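Local coordinates for citrate synthase (Thermotoga maritima, PDB 2P2W), which probably catalyses the condensation of oxaloacetate with acetyl-CoA and water to give citrate and free CoA in the tricarboxylic acid cycle, at residues 38-41 against 42-46; 127-130 against 131-135; 264-267 against 268-272. All coordinates share one frame; numbering follows the deposited sequence.

Contact 1: 38-41 against 42-46; sequences EKST and FEETA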
loop_
_atom_site.group_PDB
_atom_site.type_symbol
_atom_site.label_atom_id
_atom_site.label_comp_id
_atom_site.label_asym_id
_atom_site.label_seq_id
_atom_site.Cartn_x
_atom_site.Cartn_y
_atom_site.Cartn_z
ATOM N N GLU A 38 0.681 -28.890 11.427
ATOM C CA GLU A 38 1.194 -30.234 11.653
ATOM C C GLU A 38 0.731 -31.261 10.620
ATOM O O GLU A 38 1.531 -32.055 10.121
ATOM C CB GLU A 38 0.774 -30.703 13.047
ATOM C CG GLU A 38 1.209 -32.113 13.400
ATOM C CD GLU A 38 0.570 -32.608 14.682
ATOM O OE1 GLU A 38 0.486 -31.821 15.648
ATOM O OE2 GLU A 38 0.151 -33.786 14.725
ATOM N N LYS A 39 -0.555 -31.231 10.292
ATOM C CA LYS A 39 -1.138 -32.208 9.378
ATOM C C LYS A 39 -1.403 -31.803 7.930
ATOM O O LYS A 39 -1.640 -32.668 7.084
ATOM C CB LYS A 39 -2.451 -32.720 9.976
ATOM C CG LYS A 39 -2.318 -33.263 11.391
ATOM C CD LYS A 39 -3.680 -33.593 11.984
ATOM C CE LYS A 39 -3.545 -34.340 13.302
ATOM N NZ LYS A 39 -4.792 -34.241 14.114
ATOM N N SER A 40 -1.366 -30.510 7.632
ATOM C CA SER A 40 -1.670 -30.062 6.275
ATOM C C SER A 40 -0.442 -29.735 5.439
ATOM O O SER A 40 0.684 -30.077 5.799
ATOM C CB SER A 40 -2.601 -28.842 6.336
ATOM O OG SER A 40 -3.273 -28.635 5.102
ATOM N N THR A 41 -0.686 -29.082 4.308
ATOM C CA THR A 41 0.359 -28.672 3.377
ATOM C C THR A 41 -0.006 -27.265 2.918
ATOM O O THR A 41 -1.120 -26.799 3.164
ATOM C CB THR A 41 0.400 -29.577 2.128
ATOM O OG1 THR A 41 -0.872 -29.526 1.472
ATOM C CG2 THR A 41 0.714 -31.016 2.512
ATOM N N PHE A 42 0.922 -26.594 2.245
ATOM C CA PHE A 42 0.665 -25.241 1.767
ATOM C C PHE A 42 -0.588 -25.206 0.894
ATOM O O PHE A 42 -1.507 -24.430 1.152
ATOM C CB PHE A 42 1.857 -24.726 0.957
ATOM C CG PHE A 42 1.825 -23.241 0.699
ATOM C CD1 PHE A 42 0.973 -22.705 -0.264
ATOM C CD2 PHE A 42 2.661 -22.380 1.408
ATOM C CE1 PHE A 42 0.955 -21.330 -0.520
ATOM C CE2 PHE A 42 2.653 -21.002 1.162
ATOM C CZ PHE A 42 1.800 -20.475 0.196
ATOM N N GLU A 43 -0.620 -26.046 -0.137
ATOM C CA GLU A 43 -1.755 -26.077 -1.047
ATOM C C GLU A 43 -3.080 -26.440 -0.387
ATOM O O GLU A 43 -4.108 -25.844 -0.703
ATOM C CB GLU A 43 -1.486 -27.031 -2.214
ATOM C CG GLU A 43 -0.351 -26.588 -3.122
ATOM C CD GLU A 43 0.962 -27.286 -2.821
ATOM O OE1 GLU A 43 1.231 -27.586 -1.638
ATOM O OE2 GLU A 43 1.734 -27.523 -3.772
ATOM N N GLU A 44 -3.068 -27.409 0.524
ATOM C CA GLU A 44 -4.310 -27.806 1.187
ATOM C C GLU A 44 -4.876 -26.713 2.091
ATOM O O GLU A 44 -6.082 -26.464 2.095
ATOM C CB GLU A 44 -4.114 -29.087 2.007
ATOM C CG GLU A 44 -5.424 -29.654 2.540
ATOM C CD GLU A 44 -5.230 -30.846 3.455
ATOM O OE1 GLU A 44 -4.657 -30.675 4.551
ATOM O OE2 GLU A 44 -5.651 -31.958 3.072
ATOM N N THR A 45 -4.015 -26.058 2.866
ATOM C CA THR A 45 -4.498 -25.003 3.746
ATOM C C THR A 45 -4.900 -23.764 2.946
ATOM O O THR A 45 -5.862 -23.083 3.291
ATOM C CB THR A 45 -3.447 -24.635 4.809
ATOM O OG1 THR A 45 -3.253 -25.757 5.686
ATOM C CG2 THR A 45 -3.920 -23.430 5.634
ATOM N N ALA A 46 -4.176 -23.484 1.866
ATOM C CA ALA A 46 -4.499 -22.333 1.026
ATOM C C ALA A 46 -5.865 -22.577 0.389
ATOM O O ALA A 46 -6.695 -21.672 0.286
ATOM C CB ALA A 46 -3.439 -22.150 -0.050
#

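Contact 2: 127-130 against 131-135; sequences AYYY and RYSKG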
loop_
_atom_site.group_PDB
_atom_site.type_symbol
_atom_site.label_atom_id
_atom_site.label_comp_id
_atom_site.label_asym_id
_atom_site.label_seq_id
_atom_site.Cartn_x
_atom_site.Cartn_y
_atom_site.Cartn_z
ATOM N N ALA A 127 13.132 -16.893 -5.776
ATOM C CA ALA A 127 14.203 -17.802 -6.160
ATOM C C ALA A 127 15.013 -17.258 -7.336
ATOM O O ALA A 127 16.246 -17.279 -7.310
ATOM C CB ALA A 127 13.631 -19.174 -6.497
ATOM N N TYR A 128 14.323 -16.764 -8.360
ATOM C CA TYR A 128 15.002 -16.212 -9.528
ATOM C C TYR A 128 15.909 -15.045 -9.166
ATOM O O TYR A 128 17.034 -14.952 -9.661
ATOM C CB TYR A 128 13.987 -15.731 -10.565
ATOM C CG TYR A 128 13.435 -16.805 -11.484
ATOM C CD1 TYR A 128 13.625 -18.162 -11.219
ATOM C CD2 TYR A 128 12.700 -16.453 -12.613
ATOM C CE1 TYR A 128 13.089 -19.144 -12.065
ATOM C CE2 TYR A 128 12.162 -17.416 -13.457
ATOM C CZ TYR A 128 12.358 -18.757 -13.180
ATOM O OH TYR A 128 11.809 -19.698 -14.019
ATOM N N TYR A 129 15.421 -14.144 -8.317
ATOM C CA TYR A 129 16.232 -12.993 -7.942
ATOM C C TYR A 129 17.427 -13.434 -7.105
ATOM O O TYR A 129 18.510 -12.865 -7.208
ATOM C CB TYR A 129 15.403 -11.956 -7.179
ATOM C CG TYR A 129 16.178 -10.687 -6.914
ATOM C CD1 TYR A 129 16.315 -9.712 -7.908
ATOM C CD2 TYR A 129 16.849 -10.498 -5.711
ATOM C CE1 TYR A 129 17.115 -8.584 -7.706
ATOM C CE2 TYR A 129 17.646 -9.375 -5.498
ATOM C CZ TYR A 129 17.777 -8.425 -6.497
ATOM O OH TYR A 129 18.573 -7.323 -6.279
ATOM N N TYR A 130 17.220 -14.452 -6.282
ATOM C CA TYR A 130 18.287 -14.983 -5.449
ATOM C C TYR A 130 19.417 -15.516 -6.334
ATOM O O TYR A 130 20.583 -15.143 -6.163
ATOM C CB TYR A 130 17.743 -16.107 -4.572
ATOM C CG TYR A 130 18.781 -16.774 -3.706
ATOM C CD1 TYR A 130 19.409 -16.078 -2.673
ATOM C CD2 TYR A 130 19.129 -18.110 -3.910
ATOM C CE1 TYR A 130 20.356 -16.698 -1.861
ATOM C CE2 TYR A 130 20.072 -18.738 -3.103
ATOM C CZ TYR A 130 20.681 -18.027 -2.081
ATOM O OH TYR A 130 21.616 -18.646 -1.284
ATOM N N ARG A 131 19.062 -16.387 -7.279
ATOM C CA ARG A 131 20.036 -16.978 -8.196
ATOM C C ARG A 131 20.728 -15.889 -9.008
ATOM O O ARG A 131 21.954 -15.881 -9.144
ATOM C CB ARG A 131 19.343 -17.957 -9.149
ATOM C CG ARG A 131 18.575 -19.069 -8.456
ATOM C CD ARG A 131 19.502 -20.077 -7.785
ATOM N NE ARG A 131 20.286 -20.837 -8.756
ATOM C CZ ARG A 131 21.060 -21.872 -8.440
ATOM N NH1 ARG A 131 21.152 -22.275 -7.179
ATOM N NH2 ARG A 131 21.746 -22.504 -9.384
ATOM N N TYR A 132 19.928 -14.977 -9.551
ATOM C CA TYR A 132 20.437 -13.871 -10.351
ATOM C C TYR A 132 21.414 -13.002 -9.567
ATOM O O TYR A 132 22.535 -12.756 -10.013
ATOM C CB TYR A 132 19.273 -13.008 -10.849
ATOM C CG TYR A 132 19.688 -11.647 -11.357
ATOM C CD1 TYR A 132 20.477 -11.515 -12.501
ATOM C CD2 TYR A 132 19.295 -10.486 -10.689
ATOM C CE1 TYR A 132 20.864 -10.258 -12.969
ATOM C CE2 TYR A 132 19.677 -9.227 -11.145
ATOM C CZ TYR A 132 20.461 -9.121 -12.287
ATOM O OH TYR A 132 20.836 -7.877 -12.739
ATOM N N SER A 133 20.988 -12.543 -8.394
ATOM C CA SER A 133 21.828 -11.684 -7.567
ATOM C C SER A 133 23.165 -12.326 -7.205
ATOM O O SER A 133 24.143 -11.629 -6.943
ATOM C CB SER A 133 21.083 -11.283 -6.288
ATOM O OG SER A 133 20.788 -12.416 -5.490
ATOM N N LYS A 134 23.210 -13.653 -7.195
ATOM C CA LYS A 134 24.440 -14.361 -6.860
ATOM C C LYS A 134 25.169 -14.918 -8.080
ATOM O O LYS A 134 26.088 -15.728 -7.946
ATOM C CB LYS A 134 24.141 -15.478 -5.862
ATOM C CG LYS A 134 23.704 -14.941 -4.510
ATOM C CD LYS A 134 23.610 -16.026 -3.456
ATOM C CE LYS A 134 23.809 -15.430 -2.072
ATOM N NZ LYS A 134 23.693 -16.449 -0.992
ATOM N N GLY A 135 24.752 -14.477 -9.263
ATOM C CA GLY A 135 25.380 -14.910 -10.498
ATOM C C GLY A 135 25.263 -16.383 -10.836
ATOM O O GLY A 135 26.117 -16.928 -11.535
#

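Contact 3: 264-267 against 268-272; sequences KRVL and QEHFP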
loop_
_atom_site.group_PDB
_atom_site.type_symbol
_atom_site.label_atom_id
_atom_site.label_comp_id
_atom_site.label_asym_id
_atom_site.label_seq_id
_atom_site.Cartn_x
_atom_site.Cartn_y
_atom_site.Cartn_z
ATOM N N LYS A 264 8.844 -22.644 18.342
ATOM C CA LYS A 264 9.860 -22.831 19.371
ATOM C C LYS A 264 10.106 -24.332 19.527
ATOM O O LYS A 264 11.244 -24.770 19.703
ATOM C CB LYS A 264 9.414 -22.243 20.712
ATOM C CG LYS A 264 10.513 -22.287 21.765
ATOM C CD LYS A 264 10.036 -21.790 23.118
ATOM C CE LYS A 264 11.173 -21.834 24.132
ATOM N NZ LYS A 264 10.704 -21.431 25.485
ATOM N N ARG A 265 9.035 -25.118 19.447
ATOM C CA ARG A 265 9.156 -26.564 19.574
ATOM C C ARG A 265 9.922 -27.127 18.380
ATOM O O ARG A 265 10.737 -28.040 18.526
ATOM C CB ARG A 265 7.771 -27.217 19.664
ATOM C CG ARG A 265 7.833 -28.728 19.858
ATOM C CD ARG A 265 6.465 -29.345 20.149
ATOM N NE ARG A 265 5.526 -29.178 19.043
ATOM C CZ ARG A 265 4.588 -28.237 18.984
ATOM N NH1 ARG A 265 4.448 -27.363 19.975
ATOM N NH2 ARG A 265 3.785 -28.173 17.931
ATOM N N VAL A 266 9.655 -26.586 17.197
ATOM C CA VAL A 266 10.341 -27.028 15.986
ATOM C C VAL A 266 11.848 -26.866 16.170
ATOM O O VAL A 266 12.623 -27.791 15.915
ATOM C CB VAL A 266 9.892 -26.200 14.768
ATOM C CG1 VAL A 266 10.790 -26.487 13.577
ATOM C CG2 VAL A 266 8.437 -26.518 14.436
ATOM N N LEU A 267 12.257 -25.682 16.614
ATOM C CA LEU A 267 13.670 -25.402 16.836
ATOM C C LEU A 267 14.247 -26.283 17.945
ATOM O O LEU A 267 15.369 -26.783 17.834
ATOM C CB LEU A 267 13.857 -23.924 17.183
ATOM C CG LEU A 267 13.585 -22.967 16.015
ATOM C CD1 LEU A 267 13.482 -21.526 16.510
ATOM C CD2 LEU A 267 14.699 -23.108 14.993
ATOM N N GLN A 268 13.478 -26.478 19.010
ATOM C CA GLN A 268 13.931 -27.304 20.122
ATOM C C GLN A 268 14.196 -28.730 19.655
ATOM O O GLN A 268 15.141 -29.380 20.105
ATOM C CB GLN A 268 12.878 -27.333 21.233
ATOM C CG GLN A 268 13.379 -27.969 22.522
ATOM C CD GLN A 268 14.449 -27.128 23.182
ATOM O OE1 GLN A 268 14.184 -26.005 23.620
ATOM N NE2 GLN A 268 15.672 -27.659 23.247
ATOM N N GLU A 269 13.352 -29.211 18.749
ATOM C CA GLU A 269 13.477 -30.567 18.245
ATOM C C GLU A 269 14.486 -30.739 17.114
ATOM O O GLU A 269 15.081 -31.809 16.979
ATOM C CB GLU A 269 12.105 -31.080 17.796
ATOM C CG GLU A 269 11.222 -31.524 18.957
ATOM C CD GLU A 269 9.781 -31.778 18.555
ATOM O OE1 GLU A 269 9.490 -31.795 17.340
ATOM O OE2 GLU A 269 8.936 -31.956 19.462
ATOM N N HIS A 270 14.702 -29.694 16.317
ATOM C CA HIS A 270 15.630 -29.803 15.193
ATOM C C HIS A 270 16.906 -28.972 15.231
ATOM O O HIS A 270 17.887 -29.329 14.577
ATOM C CB HIS A 270 14.892 -29.521 13.886
ATOM C CG HIS A 270 13.804 -30.505 13.591
ATOM N ND1 HIS A 270 12.546 -30.413 14.146
ATOM C CD2 HIS A 270 13.800 -31.626 12.833
ATOM C CE1 HIS A 270 11.813 -31.433 13.739
ATOM N NE2 HIS A 270 12.551 -32.184 12.941
ATOM N N PHE A 271 16.899 -27.870 15.976
ATOM C CA PHE A 271 18.084 -27.018 16.080
ATOM C C PHE A 271 18.306 -26.546 17.520
ATOM O O PHE A 271 18.493 -25.356 17.770
ATOM C CB PHE A 271 17.949 -25.794 15.161
ATOM C CG PHE A 271 17.777 -26.140 13.710
ATOM C CD1 PHE A 271 18.888 -26.372 12.902
ATOM C CD2 PHE A 271 16.505 -26.253 13.152
ATOM C CE1 PHE A 271 18.734 -26.712 11.553
ATOM C CE2 PHE A 271 16.340 -26.592 11.808
ATOM C CZ PHE A 271 17.457 -26.821 11.008
ATOM N N PRO A 272 18.325 -27.484 18.480
ATOM C CA PRO A 272 18.518 -27.161 19.901
ATOM C C PRO A 272 19.848 -26.500 20.227
ATOM O O PRO A 272 19.972 -25.803 21.231
ATOM C CB PRO A 272 18.409 -28.520 20.604
ATOM C CG PRO A 272 18.867 -29.517 19.565
ATOM C CD PRO A 272 18.486 -28.929 18.249
HETATM O O HOH W 1 6.772 -30.388 16.678
#

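Contact 1: 38-41 against 42-46
Ser40 and Glu44 meet through a short side-chain hydrogen bond, Ser40 OG donating to Glu44 OE1 at 2.5 Å. It reaches the anti lone pair of that oxygen, on the side turned away from OE2. Ser40 OG stands anti to the backbone N (chi1 -161°), while the Glu44 chain leaves with CG likewise anti and stays extended, which carries its carboxylate back along the turn to the serine. A second hydroxyl joins from the next residue: Thr45 OG1 lies 2.9 Å from Ser40 OG, but its proton could instead go, weakly, to Thr41 O. The carboxylate is further held by the second subunit, where OE2 forms a salt bridge with Arg363 and OE1 a hydrogen bond with Tyr357, both of that other chain. Were Glu44 replaced by alanine, Ser40 OG would probably lose this acceptor and Arg363 of the second subunit this salt bridge, and a gap would be likely to open at the interface.

Backbone N-H groups account for the other bonds. Thr41 OG1 sits between its own backbone N and carbonyl carbon, and from there accepts from Glu44 N at 3.2 Å; the Thr41 and Glu44 side chains cross at about a right angle, OG1 resting 3.3 Å from Glu44 CB. Thr45 N donates to Thr41 O at 3.0 Å in a nearly straight bond (169°), the first i to i+4 link of the new turn.

Phe42 and Thr45 both pack on Met174. The whole is a threonine N-cap opening helix 42-51, right after a two-residue break from helix 33-39.

Contact 2: 127-130 against 131-135
Tyr129 and Tyr130 meet Ser133 and Lys134 in the final turn of helix 110-133, at its C-terminal end. Ser133 OG, placed between its backbone N and carbonyl carbon (chi1 63°), is turned back to the preceding turn and lies 2.9 Å from Tyr129 O and 2.8 Å from Tyr130 O; its one proton could serve either. Ser133 N also donates to Tyr129 O, at 2.8 Å. Beyond it the helix stops in a Schellman motif: Gly135, with positive phi, is its C-prime residue and gives its N-H to Tyr132 O.

The extended Lys134 side chain crosses the Tyr130 side chain at a slant, CD 3.7 Å from Tyr130 CE1, and NZ donates to Tyr130 OH at 3.0 Å. Tyr130 otherwise packs on Pro313 and helix 147-156. One helical step over, Tyr129 CD1 comes 4.1 Å from Tyr132 CD2, approaching the edge of the Tyr132 ring. Both phenols reach the chain near residues 84-88, Tyr129 OH to Pro85 O and Tyr132 OH to Leu84 O. On another side, Arg131 CG passes 3.2 Å from Ala127 O, and the bent side chain hydrogen-bonds through NE to Glu137 O.

Contact 3: 264-267 against 268-272
Val266 O is gripped twice by His270, once by the backbone and once by the ring. His270 N donates to it at 2.8 Å, and His270 ND1 reaches the same oxygen at 3.2 Å. The ring bond lies in the carbonyl plane on a lone pair, with Val266 O in the plane of the imidazole at its edge. His270 CG stands anti to its own carbonyl carbon (chi1 -63°), which turns the ring edge back toward the preceding turn; the second bond probably limits its rotation about chi2. This is the C-terminal end of helix 258-270, one of the many helices of the largely alpha-helical citrate synthase fold.

Leu267 O takes Phe271 N at a short 2.6 Å, the last i to i+4 bond before the chain leaves helical geometry. Further back the pattern is regular, Gln268 N donating to Lys264 O and Glu269 N to Arg265 O, with the donors tilted a little over 20° from the carbonyl planes.

Arg265 and Glu269 lie side by side and point the same way, their flat groups 62° apart. Their charges do not touch; a water joins them instead, accepting from Arg265 NE at 2.9 Å and donating to Glu269 OE1 at 3.1 Å. Glu269 OE2 meets aliphatic carbon rather than nitrogen, 3.4 Å from Arg265 CG. The guanidinium has a cation-pi partner in Phe262.

The buried Leu267 rests on Phe277, Tyr302 and Val305, whereas Val266, His270 and Phe271 all touch Leu165 of helix 163-173. Within the turn the leucine and phenylalanine side chains cross obliquely, Leu267 CD2 standing 4.1 Å from Phe271 CD2.

In the fold
From the N terminus the three contacts follow in series, each local to its own turn; none encloses or crosses another. Contact 1 joins helix 33-39 to helix 42-51 at the dimer interface. Contact 2 comes at the close of helix 110-133, about 28 Å from contact 1 between centres, and packs that helix end against helices 75-81, 90-98 and 147-156. Contact 3 ends helix 258-270, against helices 275-289 and 299-309. Helix 163-173 is shared by contacts 1 and 3, whose nearest atoms are about 5 Å apart. Helix 147-156 likewise serves two: its first residue, His147, meets contact 1, and its far end meets contact 2.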